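Long-range contacts in putative peroxiredoxin MT2298 (Mycobacterium tuberculosis, PDB 5C04), which probably reduces hydrogen peroxide and organic hydroperoxides to water and alcohols as a thiol-dependent, mycoredoxin-linked peroxidase: residues A9-L14 / V101-Y105; R15-Q19 / P75-K79; L34-L40 / I114-F120; L68-P74 / F89-F95. The protein carries 1 engineered substitution. All blocks are in the same frame, centred on the assembly; numbering follows the deposited sequence.

Interaction 1. Residues A9-L14 / V101-Y105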
loop_
_atom_site.group_PDB
_atom_site.type_symbol
_atom_site.label_atom_id
_atom_site.label_comp_id
_atom_site.label_asym_id
_atom_site.label_seq_id
_atom_site.Cartn_x
_atom_site.Cartn_y
_atom_site.Cartn_z
ATOM N N ALA A 9 25.528 5.647 -3.691
ATOM C CA ALA A 9 24.098 5.283 -3.627
ATOM C C ALA A 9 23.908 3.932 -2.926
ATOM O O ALA A 9 24.486 2.941 -3.371
ATOM C CB ALA A 9 23.544 5.194 -5.030
ATOM N N PRO A 10 23.069 3.869 -1.854
ATOM C CA PRO A 10 22.843 2.582 -1.200
ATOM C C PRO A 10 22.283 1.558 -2.166
ATOM O O PRO A 10 21.383 1.886 -2.941
ATOM C CB PRO A 10 21.832 2.927 -0.103
ATOM C CG PRO A 10 22.186 4.325 0.268
ATOM C CD PRO A 10 22.594 4.986 -1.019
ATOM N N ASP A 11 22.774 0.319 -2.121
ATOM C CA ASP A 11 22.207 -0.709 -2.990
ATOM C C ASP A 11 20.825 -1.097 -2.480
ATOM O O ASP A 11 20.491 -0.941 -1.298
ATOM C CB ASP A 11 23.050 -1.992 -3.061
ATOM C CG ASP A 11 22.824 -2.787 -4.381
ATOM O OD1 ASP A 11 22.075 -2.330 -5.291
ATOM O OD2 ASP A 11 23.448 -3.871 -4.519
ATOM N N PHE A 12 20.034 -1.593 -3.409
ATOM C CA PHE A 12 18.741 -2.135 -3.063
ATOM C C PHE A 12 18.326 -3.187 -4.056
ATOM O O PHE A 12 18.770 -3.180 -5.197
ATOM C CB PHE A 12 17.662 -1.030 -2.970
ATOM C CG PHE A 12 17.427 -0.253 -4.263
ATOM C CD1 PHE A 12 16.731 -0.814 -5.326
ATOM C CD2 PHE A 12 17.892 1.053 -4.401
ATOM C CE1 PHE A 12 16.511 -0.102 -6.501
ATOM C CE2 PHE A 12 17.670 1.772 -5.567
ATOM C CZ PHE A 12 16.974 1.202 -6.618
ATOM N N THR A 13 17.439 -4.071 -3.592
ATOM C CA THR A 13 16.759 -5.017 -4.456
ATOM C C THR A 13 15.274 -4.960 -4.119
ATOM O O THR A 13 14.887 -5.295 -2.986
ATOM C CB THR A 13 17.264 -6.457 -4.244
ATOM O OG1 THR A 13 18.702 -6.492 -4.339
ATOM C CG2 THR A 13 16.653 -7.401 -5.281
ATOM N N LEU A 14 14.453 -4.566 -5.095
ATOM C CA LEU A 14 13.004 -4.401 -4.876
ATOM C C LEU A 14 12.205 -5.035 -6.009
ATOM O O LEU A 14 12.665 -5.166 -7.138
ATOM C CB LEU A 14 12.640 -2.899 -4.777
ATOM C CG LEU A 14 13.260 -2.111 -3.622
ATOM C CD1 LEU A 14 12.960 -0.617 -3.765
ATOM C CD2 LEU A 14 12.824 -2.585 -2.236
ATOM N N VAL A 101 14.174 1.464 1.892
ATOM C CA VAL A 101 15.052 2.087 0.876
ATOM C C VAL A 101 14.936 3.596 0.962
ATOM O O VAL A 101 15.945 4.321 0.940
ATOM C CB VAL A 101 14.784 1.543 -0.528
ATOM C CG1 VAL A 101 15.681 2.245 -1.543
ATOM C CG2 VAL A 101 15.034 0.037 -0.535
ATOM N N SER A 102 13.711 4.093 1.077
ATOM C CA SER A 102 13.486 5.522 1.261
ATOM C C SER A 102 14.279 6.081 2.463
ATOM O O SER A 102 14.908 7.150 2.380
ATOM C CB SER A 102 11.980 5.789 1.399
ATOM O OG SER A 102 11.272 5.329 0.258
ATOM N N GLN A 103 14.282 5.335 3.567
ATOM C CA GLN A 103 15.062 5.704 4.746
ATOM C C GLN A 103 16.563 5.701 4.471
ATOM O O GLN A 103 17.254 6.600 4.927
ATOM C CB GLN A 103 14.773 4.751 5.908
ATOM C CG GLN A 103 13.401 4.924 6.514
ATOM C CD GLN A 103 13.164 3.908 7.611
ATOM O OE1 GLN A 103 13.524 2.737 7.476
ATOM N NE2 GLN A 103 12.579 4.352 8.712
ATOM N N ALA A 104 17.050 4.687 3.756
ATOM C CA ALA A 104 18.490 4.611 3.390
ATOM C C ALA A 104 18.937 5.799 2.585
ATOM O O ALA A 104 20.125 6.184 2.649
ATOM C CB ALA A 104 18.777 3.339 2.600
ATOM N N TYR A 105 18.046 6.352 1.755
ATOM C CA TYR A 105 18.361 7.524 0.951
ATOM C C TYR A 105 18.066 8.835 1.677
ATOM O O TYR A 105 18.371 9.908 1.139
ATOM C CB TYR A 105 17.646 7.465 -0.429
ATOM C CG TYR A 105 18.352 6.573 -1.429
ATOM C CD1 TYR A 105 18.264 5.177 -1.368
ATOM C CD2 TYR A 105 19.163 7.130 -2.432
ATOM C CE1 TYR A 105 18.946 4.357 -2.268
ATOM C CE2 TYR A 105 19.818 6.328 -3.353
ATOM C CZ TYR A 105 19.737 4.941 -3.249
ATOM O OH TYR A 105 20.386 4.106 -4.130
#

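Interaction 2. Residues R15-Q19 / P75-K79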
loop_
_atom_site.group_PDB
_atom_site.type_symbol
_atom_site.label_atom_id
_atom_site.label_comp_id
_atom_site.label_asym_id
_atom_site.label_seq_id
_atom_site.Cartn_x
_atom_site.Cartn_y
_atom_site.Cartn_z
ATOM N N ARG A 15 10.971 -5.393 -5.710
ATOM C CA ARG A 15 10.053 -5.883 -6.714
ATOM C C ARG A 15 9.416 -4.791 -7.566
ATOM O O ARG A 15 8.935 -3.773 -7.032
ATOM C CB ARG A 15 8.923 -6.634 -6.018
ATOM C CG ARG A 15 9.366 -7.747 -5.092
ATOM C CD ARG A 15 9.251 -9.077 -5.798
ATOM N NE ARG A 15 9.738 -10.137 -4.938
ATOM C CZ ARG A 15 10.241 -11.275 -5.382
ATOM N NH1 ARG A 15 10.326 -11.503 -6.691
ATOM N NH2 ARG A 15 10.681 -12.169 -4.516
ATOM N N ASP A 16 9.340 -5.009 -8.875
ATOM C CA ASP A 16 8.552 -4.135 -9.746
ATOM C C ASP A 16 7.100 -4.580 -9.846
ATOM O O ASP A 16 6.692 -5.554 -9.176
ATOM C CB ASP A 16 9.233 -3.947 -11.140
ATOM C CG ASP A 16 9.153 -5.182 -12.044
ATOM O OD1 ASP A 16 8.370 -6.138 -11.790
ATOM O OD2 ASP A 16 9.898 -5.185 -13.069
ATOM N N GLN A 17 6.312 -3.885 -10.656
ATOM C CA GLN A 17 4.855 -4.108 -10.753
ATOM C C GLN A 17 4.508 -5.497 -11.267
ATOM O O GLN A 17 3.403 -5.981 -11.053
ATOM C CB GLN A 17 4.168 -3.046 -11.611
ATOM C CG GLN A 17 4.653 -2.975 -13.072
ATOM C CD GLN A 17 5.728 -1.924 -13.303
ATOM O OE1 GLN A 17 6.682 -1.832 -12.557
ATOM N NE2 GLN A 17 5.565 -1.139 -14.352
ATOM N N ASN A 18 5.460 -6.132 -11.941
ATOM C CA ASN A 18 5.308 -7.512 -12.412
ATOM C C ASN A 18 5.939 -8.554 -11.475
ATOM O O ASN A 18 6.096 -9.730 -11.855
ATOM C CB ASN A 18 5.896 -7.583 -13.818
ATOM C CG ASN A 18 5.143 -6.700 -14.785
ATOM O OD1 ASN A 18 3.919 -6.828 -14.921
ATOM N ND2 ASN A 18 5.841 -5.779 -15.431
ATOM N N GLN A 19 6.293 -8.129 -10.259
ATOM C CA GLN A 19 6.947 -8.951 -9.233
ATOM C C GLN A 19 8.342 -9.465 -9.625
ATOM O O GLN A 19 8.879 -10.386 -9.014
ATOM C CB GLN A 19 6.002 -10.062 -8.730
ATOM C CG GLN A 19 4.896 -9.460 -7.858
ATOM C CD GLN A 19 3.615 -10.276 -7.780
ATOM O OE1 GLN A 19 2.520 -9.712 -7.689
ATOM N NE2 GLN A 19 3.741 -11.591 -7.778
ATOM N N PRO A 75 3.448 -4.535 -5.187
ATOM C CA PRO A 75 3.328 -4.664 -6.635
ATOM C C PRO A 75 1.916 -4.672 -7.208
ATOM O O PRO A 75 1.723 -4.104 -8.247
ATOM C CB PRO A 75 4.096 -5.964 -6.953
ATOM C CG PRO A 75 5.094 -6.032 -5.858
ATOM C CD PRO A 75 4.381 -5.502 -4.622
ATOM N N PRO A 76 0.921 -5.302 -6.545
ATOM C CA PRO A 76 -0.421 -5.281 -7.176
ATOM C C PRO A 76 -0.993 -3.867 -7.333
ATOM O O PRO A 76 -1.698 -3.601 -8.298
ATOM C CB PRO A 76 -1.280 -6.126 -6.215
ATOM C CG PRO A 76 -0.301 -7.046 -5.573
ATOM C CD PRO A 76 0.966 -6.229 -5.396
ATOM N N THR A 77 -0.737 -2.987 -6.354
ATOM C CA THR A 77 -1.140 -1.598 -6.501
ATOM C C THR A 77 -0.495 -0.960 -7.717
ATOM O O THR A 77 -1.147 -0.278 -8.516
ATOM C CB THR A 77 -0.786 -0.810 -5.231
ATOM O OG1 THR A 77 -1.608 -1.304 -4.157
ATOM C CG2 THR A 77 -1.014 0.680 -5.380
ATOM N N HIS A 78 0.820 -1.154 -7.809
ATOM C CA HIS A 78 1.582 -0.556 -8.895
ATOM C C HIS A 78 1.252 -1.150 -10.245
ATOM O O HIS A 78 1.248 -0.423 -11.237
ATOM C CB HIS A 78 3.061 -0.639 -8.586
ATOM C CG HIS A 78 3.467 0.234 -7.437
ATOM N ND1 HIS A 78 4.646 0.074 -6.763
ATOM C CD2 HIS A 78 2.818 1.258 -6.822
ATOM C CE1 HIS A 78 4.735 0.977 -5.800
ATOM N NE2 HIS A 78 3.633 1.703 -5.806
ATOM N N LYS A 79 0.904 -2.437 -10.283
ATOM C CA LYS A 79 0.483 -3.051 -11.537
ATOM C C LYS A 79 -0.789 -2.427 -12.099
ATOM O O LYS A 79 -0.850 -2.061 -13.294
ATOM C CB LYS A 79 0.313 -4.566 -11.386
ATOM C CG LYS A 79 -0.085 -5.284 -12.679
ATOM C CD LYS A 79 0.905 -5.034 -13.808
ATOM C CE LYS A 79 0.663 -5.950 -14.994
ATOM N NZ LYS A 79 1.571 -5.609 -16.125
HETATM O O HOH W 1 5.840 -2.326 -7.651
#

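Interaction 3. Residues L34-L40 / I114-F120. Engineered in segment 34-40: His-38 (natural residue Phe).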
loop_
_atom_site.group_PDB
_atom_site.type_symbol
_atom_site.label_atom_id
_atom_site.label_comp_id
_atom_site.label_asym_id
_atom_site.label_seq_id
_atom_site.Cartn_x
_atom_site.Cartn_y
_atom_site.Cartn_z
ATOM N N LEU A 34 18.039 7.274 -12.871
ATOM C CA LEU A 34 17.184 8.271 -12.247
ATOM C C LEU A 34 16.274 7.521 -11.274
ATOM O O LEU A 34 15.504 6.642 -11.697
ATOM C CB LEU A 34 16.315 8.976 -13.283
ATOM C CG LEU A 34 15.366 10.050 -12.762
ATOM C CD1 LEU A 34 16.086 11.269 -12.221
ATOM C CD2 LEU A 34 14.375 10.441 -13.846
ATOM N N LEU A 35 16.397 7.876 -10.007
ATOM C CA LEU A 35 15.522 7.327 -8.935
ATOM C C LEU A 35 14.489 8.366 -8.567
ATOM O O LEU A 35 14.842 9.450 -8.066
ATOM C CB LEU A 35 16.334 7.001 -7.685
ATOM C CG LEU A 35 17.485 6.008 -7.874
ATOM C CD1 LEU A 35 18.205 5.787 -6.563
ATOM C CD2 LEU A 35 17.000 4.695 -8.456
ATOM N N VAL A 36 13.211 8.050 -8.835
ATOM C CA VAL A 36 12.100 8.960 -8.538
ATOM C C VAL A 36 11.280 8.371 -7.370
ATOM O O VAL A 36 10.357 7.560 -7.558
ATOM C CB VAL A 36 11.208 9.222 -9.774
ATOM C CG1 VAL A 36 10.116 10.237 -9.432
ATOM C CG2 VAL A 36 12.072 9.698 -10.976
ATOM N N PHE A 37 11.644 8.780 -6.169
ATOM C CA PHE A 37 10.828 8.435 -4.972
ATOM C C PHE A 37 9.567 9.267 -5.003
ATOM O O PHE A 37 9.604 10.448 -5.353
ATOM C CB PHE A 37 11.604 8.706 -3.685
ATOM C CG PHE A 37 12.744 7.752 -3.448
ATOM C CD1 PHE A 37 14.016 8.003 -3.961
ATOM C CD2 PHE A 37 12.564 6.615 -2.676
ATOM C CE1 PHE A 37 15.077 7.134 -3.718
ATOM C CE2 PHE A 37 13.622 5.746 -2.421
ATOM C CZ PHE A 37 14.863 6.001 -2.954
ATOM N N HIS A 38 8.436 8.681 -4.600
ATOM C CA HIS A 38 7.208 9.464 -4.536
ATOM C C HIS A 38 6.257 8.884 -3.498
ATOM O O HIS A 38 6.353 7.693 -3.178
ATOM C CB HIS A 38 6.545 9.601 -5.899
ATOM C CG HIS A 38 5.997 8.332 -6.414
ATOM N ND1 HIS A 38 4.666 8.003 -6.249
ATOM C CD2 HIS A 38 6.588 7.259 -6.993
ATOM C CE1 HIS A 38 4.458 6.805 -6.751
ATOM N NE2 HIS A 38 5.593 6.333 -7.210
ATOM N N PRO A 39 5.364 9.728 -2.960
ATOM C CA PRO A 39 4.431 9.291 -1.931
ATOM C C PRO A 39 3.524 8.078 -2.207
ATOM O O PRO A 39 3.658 7.054 -1.526
ATOM C CB PRO A 39 3.602 10.555 -1.680
ATOM C CG PRO A 39 4.562 11.657 -1.874
ATOM C CD PRO A 39 5.492 11.193 -2.982
ATOM N N LEU A 40 2.592 8.170 -3.154
ATOM C CA LEU A 40 1.540 7.169 -3.237
ATOM C C LEU A 40 0.900 7.073 -4.603
ATOM O O LEU A 40 0.457 8.080 -5.179
ATOM C CB LEU A 40 0.411 7.477 -2.251
ATOM C CG LEU A 40 0.626 7.224 -0.743
ATOM C CD1 LEU A 40 -0.596 7.714 0.042
ATOM C CD2 LEU A 40 0.929 5.760 -0.476
ATOM N N ILE A 114 5.314 7.578 4.251
ATOM C CA ILE A 114 5.510 7.601 2.812
ATOM C C ILE A 114 6.870 8.202 2.480
ATOM O O ILE A 114 7.432 8.959 3.269
ATOM C CB ILE A 114 4.404 8.439 2.121
ATOM C CG1 ILE A 114 4.371 9.867 2.714
ATOM C CG2 ILE A 114 3.067 7.733 2.187
ATOM C CD1 ILE A 114 3.341 10.802 2.139
ATOM N N ALA A 115 7.366 7.921 1.282
ATOM C CA ALA A 115 8.530 8.657 0.781
ATOM C C ALA A 115 8.095 10.074 0.459
ATOM O O ALA A 115 6.982 10.308 -0.054
ATOM C CB ALA A 115 9.114 7.981 -0.446
ATOM N N ASN A 116 8.977 11.035 0.773
ATOM C CA ASN A 116 8.892 12.360 0.208
ATOM C C ASN A 116 9.282 12.313 -1.257
ATOM O O ASN A 116 9.605 11.255 -1.798
ATOM C CB ASN A 116 9.801 13.330 1.013
ATOM C CG ASN A 116 9.274 13.593 2.419
ATOM O OD1 ASN A 116 8.095 13.808 2.612
ATOM N ND2 ASN A 116 10.164 13.574 3.407
ATOM N N ARG A 117 9.236 13.481 -1.909
ATOM C CA ARG A 117 9.560 13.576 -3.328
ATOM C C ARG A 117 11.073 13.709 -3.507
ATOM O O ARG A 117 11.600 14.779 -3.855
ATOM C CB ARG A 117 8.770 14.733 -3.985
ATOM C CG ARG A 117 7.272 14.487 -3.947
ATOM C CD ARG A 117 6.434 15.460 -4.801
ATOM N NE ARG A 117 5.047 15.320 -4.389
ATOM C CZ ARG A 117 4.250 14.304 -4.709
ATOM N NH1 ARG A 117 4.636 13.409 -5.592
ATOM N NH2 ARG A 117 3.061 14.185 -4.105
ATOM N N GLY A 118 11.760 12.612 -3.242
ATOM C CA GLY A 118 13.211 12.518 -3.369
ATOM C C GLY A 118 13.578 12.103 -4.773
ATOM O O GLY A 118 12.938 11.239 -5.375
ATOM N N THR A 119 14.623 12.710 -5.334
ATOM C CA THR A 119 15.080 12.317 -6.653
ATOM C C THR A 119 16.599 12.255 -6.647
ATOM O O THR A 119 17.246 13.144 -6.100
ATOM C CB THR A 119 14.699 13.333 -7.749
ATOM O OG1 THR A 119 13.423 13.924 -7.482
ATOM C CG2 THR A 119 14.756 12.684 -9.139
ATOM N N PHE A 120 17.139 11.230 -7.267
ATOM C CA PHE A 120 18.579 11.064 -7.386
ATOM C C PHE A 120 18.938 10.633 -8.771
ATOM O O PHE A 120 18.179 9.964 -9.461
ATOM C CB PHE A 120 19.054 9.996 -6.400
ATOM C CG PHE A 120 18.741 10.318 -4.989
ATOM C CD1 PHE A 120 17.537 9.898 -4.445
ATOM C CD2 PHE A 120 19.631 11.005 -4.187
ATOM C CE1 PHE A 120 17.212 10.214 -3.148
ATOM C CE2 PHE A 120 19.322 11.319 -2.885
ATOM C CZ PHE A 120 18.106 10.905 -2.353
HETATM O O HOH W 2 6.089 6.278 -0.786
#

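Interaction 4. Residues L68-P74 / F89-F95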
loop_
_atom_site.group_PDB
_atom_site.type_symbol
_atom_site.label_atom_id
_atom_site.label_comp_id
_atom_site.label_asym_id
_atom_site.label_seq_id
_atom_site.Cartn_x
_atom_site.Cartn_y
_atom_site.Cartn_z
ATOM N N LEU A 68 13.626 4.668 -12.544
ATOM C CA LEU A 68 12.904 3.796 -11.603
ATOM C C LEU A 68 12.088 4.646 -10.663
ATOM O O LEU A 68 12.627 5.509 -9.979
ATOM C CB LEU A 68 13.894 2.972 -10.775
ATOM C CG LEU A 68 14.960 2.201 -11.567
ATOM C CD1 LEU A 68 16.046 1.639 -10.668
ATOM C CD2 LEU A 68 14.309 1.093 -12.355
ATOM N N ALA A 69 10.793 4.371 -10.592
ATOM C CA ALA A 69 9.928 5.055 -9.642
ATOM C C ALA A 69 9.890 4.176 -8.391
ATOM O O ALA A 69 9.888 2.951 -8.534
ATOM C CB ALA A 69 8.556 5.275 -10.234
ATOM N N ILE A 70 9.989 4.763 -7.212
ATOM C CA ILE A 70 9.958 3.981 -5.953
ATOM C C ILE A 70 8.953 4.565 -4.978
ATOM O O ILE A 70 8.977 5.760 -4.691
ATOM C CB ILE A 70 11.350 4.003 -5.279
ATOM C CG1 ILE A 70 12.424 3.504 -6.269
ATOM C CG2 ILE A 70 11.362 3.217 -3.965
ATOM C CD1 ILE A 70 13.872 3.614 -5.791
ATOM N N SER A 71 8.091 3.704 -4.431
ATOM C CA SER A 71 7.067 4.138 -3.496
ATOM C C SER A 71 6.780 2.989 -2.547
ATOM O O SER A 71 7.156 1.857 -2.842
ATOM C CB SER A 71 5.820 4.526 -4.271
ATOM O OG SER A 71 4.936 5.274 -3.455
ATOM N N VAL A 72 6.070 3.283 -1.447
ATOM C CA VAL A 72 5.774 2.249 -0.450
ATOM C C VAL A 72 4.671 1.260 -0.841
ATOM O O VAL A 72 4.427 0.317 -0.074
ATOM C CB VAL A 72 5.488 2.867 0.944
ATOM C CG1 VAL A 72 6.702 3.617 1.483
ATOM C CG2 VAL A 72 4.225 3.706 0.939
ATOM N N GLY A 73 4.032 1.396 -2.005
ATOM C CA GLY A 73 2.998 0.460 -2.399
ATOM C C GLY A 73 3.542 -0.885 -2.820
ATOM O O GLY A 73 4.662 -0.958 -3.319
ATOM N N PRO A 74 2.760 -1.948 -2.655
ATOM C CA PRO A 74 3.133 -3.267 -3.110
ATOM C C PRO A 74 2.892 -3.457 -4.606
ATOM O O PRO A 74 2.176 -2.675 -5.232
ATOM C CB PRO A 74 2.249 -4.173 -2.274
ATOM C CG PRO A 74 1.002 -3.386 -2.091
ATOM C CD PRO A 74 1.430 -1.939 -2.020
ATOM N N PHE A 89 7.655 1.896 -17.585
ATOM C CA PHE A 89 8.889 1.876 -16.815
ATOM C C PHE A 89 8.657 1.146 -15.482
ATOM O O PHE A 89 7.492 0.930 -15.099
ATOM C CB PHE A 89 9.420 3.312 -16.597
ATOM C CG PHE A 89 8.390 4.277 -16.031
ATOM C CD1 PHE A 89 7.555 5.007 -16.875
ATOM C CD2 PHE A 89 8.230 4.429 -14.653
ATOM C CE1 PHE A 89 6.600 5.870 -16.359
ATOM C CE2 PHE A 89 7.264 5.299 -14.139
ATOM C CZ PHE A 89 6.464 6.029 -15.000
ATOM N N PRO A 90 9.736 0.800 -14.750
ATOM C CA PRO A 90 9.557 0.097 -13.479
ATOM C C PRO A 90 9.086 1.000 -12.341
ATOM O O PRO A 90 9.656 2.072 -12.105
ATOM C CB PRO A 90 10.956 -0.458 -13.153
ATOM C CG PRO A 90 11.700 -0.405 -14.447
ATOM C CD PRO A 90 11.156 0.770 -15.183
ATOM N N LEU A 91 8.040 0.535 -11.658
ATOM C CA LEU A 91 7.587 1.082 -10.382
ATOM C C LEU A 91 7.980 0.050 -9.364
ATOM O O LEU A 91 7.550 -1.114 -9.481
ATOM C CB LEU A 91 6.085 1.243 -10.366
ATOM C CG LEU A 91 5.515 2.460 -11.103
ATOM C CD1 LEU A 91 5.585 2.358 -12.609
ATOM C CD2 LEU A 91 4.059 2.663 -10.717
ATOM N N LEU A 92 8.816 0.458 -8.413
ATOM C CA LEU A 92 9.377 -0.450 -7.413
ATOM C C LEU A 92 8.709 -0.306 -6.076
ATOM O O LEU A 92 8.324 0.801 -5.686
ATOM C CB LEU A 92 10.862 -0.215 -7.226
ATOM C CG LEU A 92 11.694 -0.260 -8.494
ATOM C CD1 LEU A 92 13.153 -0.214 -8.085
ATOM C CD2 LEU A 92 11.396 -1.474 -9.364
ATOM N N SER A 93 8.579 -1.438 -5.366
ATOM C CA SER A 93 7.844 -1.493 -4.091
ATOM C C SER A 93 8.753 -1.454 -2.875
ATOM O O SER A 93 9.426 -2.449 -2.574
ATOM C CB SER A 93 7.018 -2.775 -4.028
ATOM O OG SER A 93 5.964 -2.724 -4.942
ATOM N N ASP A 94 8.756 -0.321 -2.174
ATOM C CA ASP A 94 9.489 -0.158 -0.921
ATOM C C ASP A 94 8.509 -0.480 0.242
ATOM O O ASP A 94 8.289 0.321 1.144
ATOM C CB ASP A 94 10.052 1.284 -0.853
ATOM C CG ASP A 94 11.098 1.475 0.246
ATOM O OD1 ASP A 94 11.702 0.479 0.740
ATOM O OD2 ASP A 94 11.311 2.641 0.651
ATOM N N PHE A 95 7.971 -1.695 0.180
ATOM C CA PHE A 95 6.730 -2.064 0.886
ATOM C C PHE A 95 6.924 -2.747 2.242
ATOM O O PHE A 95 6.234 -2.413 3.217
ATOM C CB PHE A 95 5.920 -2.984 -0.012
ATOM C CG PHE A 95 4.738 -3.636 0.667
ATOM C CD1 PHE A 95 3.578 -2.909 0.887
ATOM C CD2 PHE A 95 4.778 -4.973 1.029
ATOM C CE1 PHE A 95 2.493 -3.483 1.508
ATOM C CE2 PHE A 95 3.706 -5.552 1.656
ATOM C CZ PHE A 95 2.570 -4.808 1.885
HETATM O O HOH W 3 3.914 -0.305 2.709
#

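Interaction 1. Residues A9-L14 / V101-Y105
Tyr-105, Pro-10 and Val-101 make up most of this contact. The CA-CB bond of Tyr-105 points sideways, but its ring reaches across to segment 9-14. Pro-10 CD sits over the Tyr-105 ring face in a CH-pi contact, 3.9 Å from the centroid. At the end of the ring, Tyr-105 OH donates a hydrogen bond of 2.7 Å to Pro-10 O. The phenol therefore holds both the proline ring and its carbonyl. Ala-9 CB lies 3.5 Å from Tyr-105 OH, and Pro-10 CB meets Ala-104 CB at 4.1 Å.

Val-101 serves the other end. Its CG2 touches Phe-12 CB at 3.7 Å and Leu-14 CD2 at 3.8 Å. Phe-12 also presents its ring edge to the tyrosine hydroxyl, with Phe-12 CE2 3.9 Å from Tyr-105 OH. Phe-12 and Leu-14 point toward the helix, while Asp-11 and Thr-13 point away. This is the alternation of an extended chain. Tyr-105 also meets the rings of Phe-37 and Phe-120. The contact thus joins the N-terminal segment and the start of strand 13-16 to the short helix 100-104, packed on the central sheet of a thioredoxin-fold peroxiredoxin.

Interaction 2. Residues R15-Q19 / P75-K79
Pro-75 lays its ring against segment 15-19, with its CB 3.4 Å from Asp-16 O and 3.7 Å from Gln-19 CG. Arg-15 CB closes on the same ring, 3.9 Å from Pro-75 CG. Gln-17 fills the next place. Its CB is 4.0 Å from His-78 CB and 4.1 Å from Lys-79 CB, so its base rests on the first turn of the helix. Its amide end leads away to the backbone of Phe-89 and Leu-91.

Residues 16-19 form a type I beta turn, closed by Gln-19 N to Asp-16 O at 2.8 Å. Asp-16 OD1 accepts from Asn-18 N at 2.9 Å, which makes an Asx turn. This tight turn leads from strand 13-16 toward its antiparallel partner, strand 21-23, and it packs on the start of helix 75-85 in the thioredoxin fold.

At the solvent side, Lys-79 NZ donates a 2.9 Å hydrogen bond to Asn-18 OD1. A water lies 2.8 Å from His-78 ND1 and makes a weak, long bond of 3.5 Å to Arg-15 O. The His-78 side chain is about 9 Å from that of Cys-46, the active-site residue by similarity. Pro-76 packs on Thr-43 of the second subunit.

Interaction 3. Residues L34-L40 / I114-F120
Phe-37 lies at the apolar centre. Its CE1 is 3.8 Å from Phe-120 CD1, and the two rings meet rim to rim with their planes at 84°. Phe-37 CB also touches Ala-115 CB at 4.1 Å. Leu-35 CB and Phe-120 CB are 4.2 Å apart on one face of the sheet. Val-36 and Thr-119 lie on the other. Pro-39 CB packs on Ile-114 CD1 and Leu-40 CG on Ile-114 CG2, both at 3.8 Å.

The backbones form an antiparallel pair in the middle of the thioredoxin-fold sheet. Leu-35 and Phe-120 are a hydrogen-bonded pair: Leu-35 N to Phe-120 O is 2.8 Å and Phe-120 N to Leu-35 O is 3.0 Å. Phe-37 N gives a third bond, 2.9 Å, to Gly-118 O. Beyond it the direct bonds stop, although the segments stay close. The backbone makes an inverse gamma turn centred on Arg-117, and a water bridges Pro-39 O (2.7 Å) and Ala-115 N (2.9 Å).

The polar edge is Arg-117. Pro-39 CD lies over one face of its guanidinium, 3.5 Å from Arg-117 NH1. The guanidinium forms a salt bridge with Glu-49. His-38 is an engineered replacement of Phe, and its side chain packs on Cys-46. The Arg-117 side chain is about 3 Å from that of Cys-46, the active-site residue by similarity. This charge is consistent with stabilising a peroxidatic thiolate, as in other peroxiredoxins.

Interaction 4. Residues L68-P74 / F89-F95
These two parallel strands belong to a beta-alpha-beta unit of the thioredoxin fold, with helix 75-85 as the crossover. Side chains alternate between the two faces. Ile-70 and Leu-92 share one face, and both take the mt rotamer, with Ile-70 CG1 4.1 Å from Leu-92 CB. Leu-68, also mt, sends its CD2 to Pro-90 CG at 3.7 Å, while its CB meets Leu-92 CD1 at 4.2 Å. Leu-91 lies on the opposite face and differs, with chi1 m and chi2 p. Its CG is 4.2 Å from Ala-69 CB. Phe-89 adopts chi1 p and turns its ring edge to that same methyl, with CE2 4.1 Å from Ala-69 CB.

The backbone ladder runs Ala-69 N to Pro-90 O (3.0 Å), Leu-92 N to Ala-69 O (2.7 Å), Ser-71 N to Leu-92 O (3.2 Å) and Asp-94 N to Ser-71 O (2.8 Å). Ser-71, t in the conformer given, hydrogen-bonds through OG to His-38 O. Asp-94 accepts hydrogen bonds from Ser-102 OG and Val-101 N of helix 100-104. With Phe-95 at chi1 t, Pro-74 CB sits over its ring face, 3.8 Å from the centroid. The ring also meets His-98 of the second subunit edge-to-face. Chi1 m brings Ser-93 OG to Gly-73 O, where it donates a 2.7 Å hydrogen bond just before Pro-74 at the helix N-cap.

From the N terminus, segment 9-14 meets 101-105, so interaction 1 closes a long loop. That loop contains both interaction 2, which begins where segment 9-14 ends, and interaction 4. Interaction 3 opens within it at 34-40 but closes beyond it at 114-120, so interactions 1 and 3 cross. Interactions 2 and 3 also cross, as do 2 and 4, while interaction 4 falls within the span of interaction 3. Interactions 3 and 4 pair strands 32-37 with 114-122 and 65-71 with 91-93; interactions 1 and 2 join the strand 13-16 region to helices 100-104 and 75-85. These strands lie in one sheet, ordered 13-16, 91-93, 65-71, 32-37, 114-122. Interactions 2, 3 and 4 touch the second subunit.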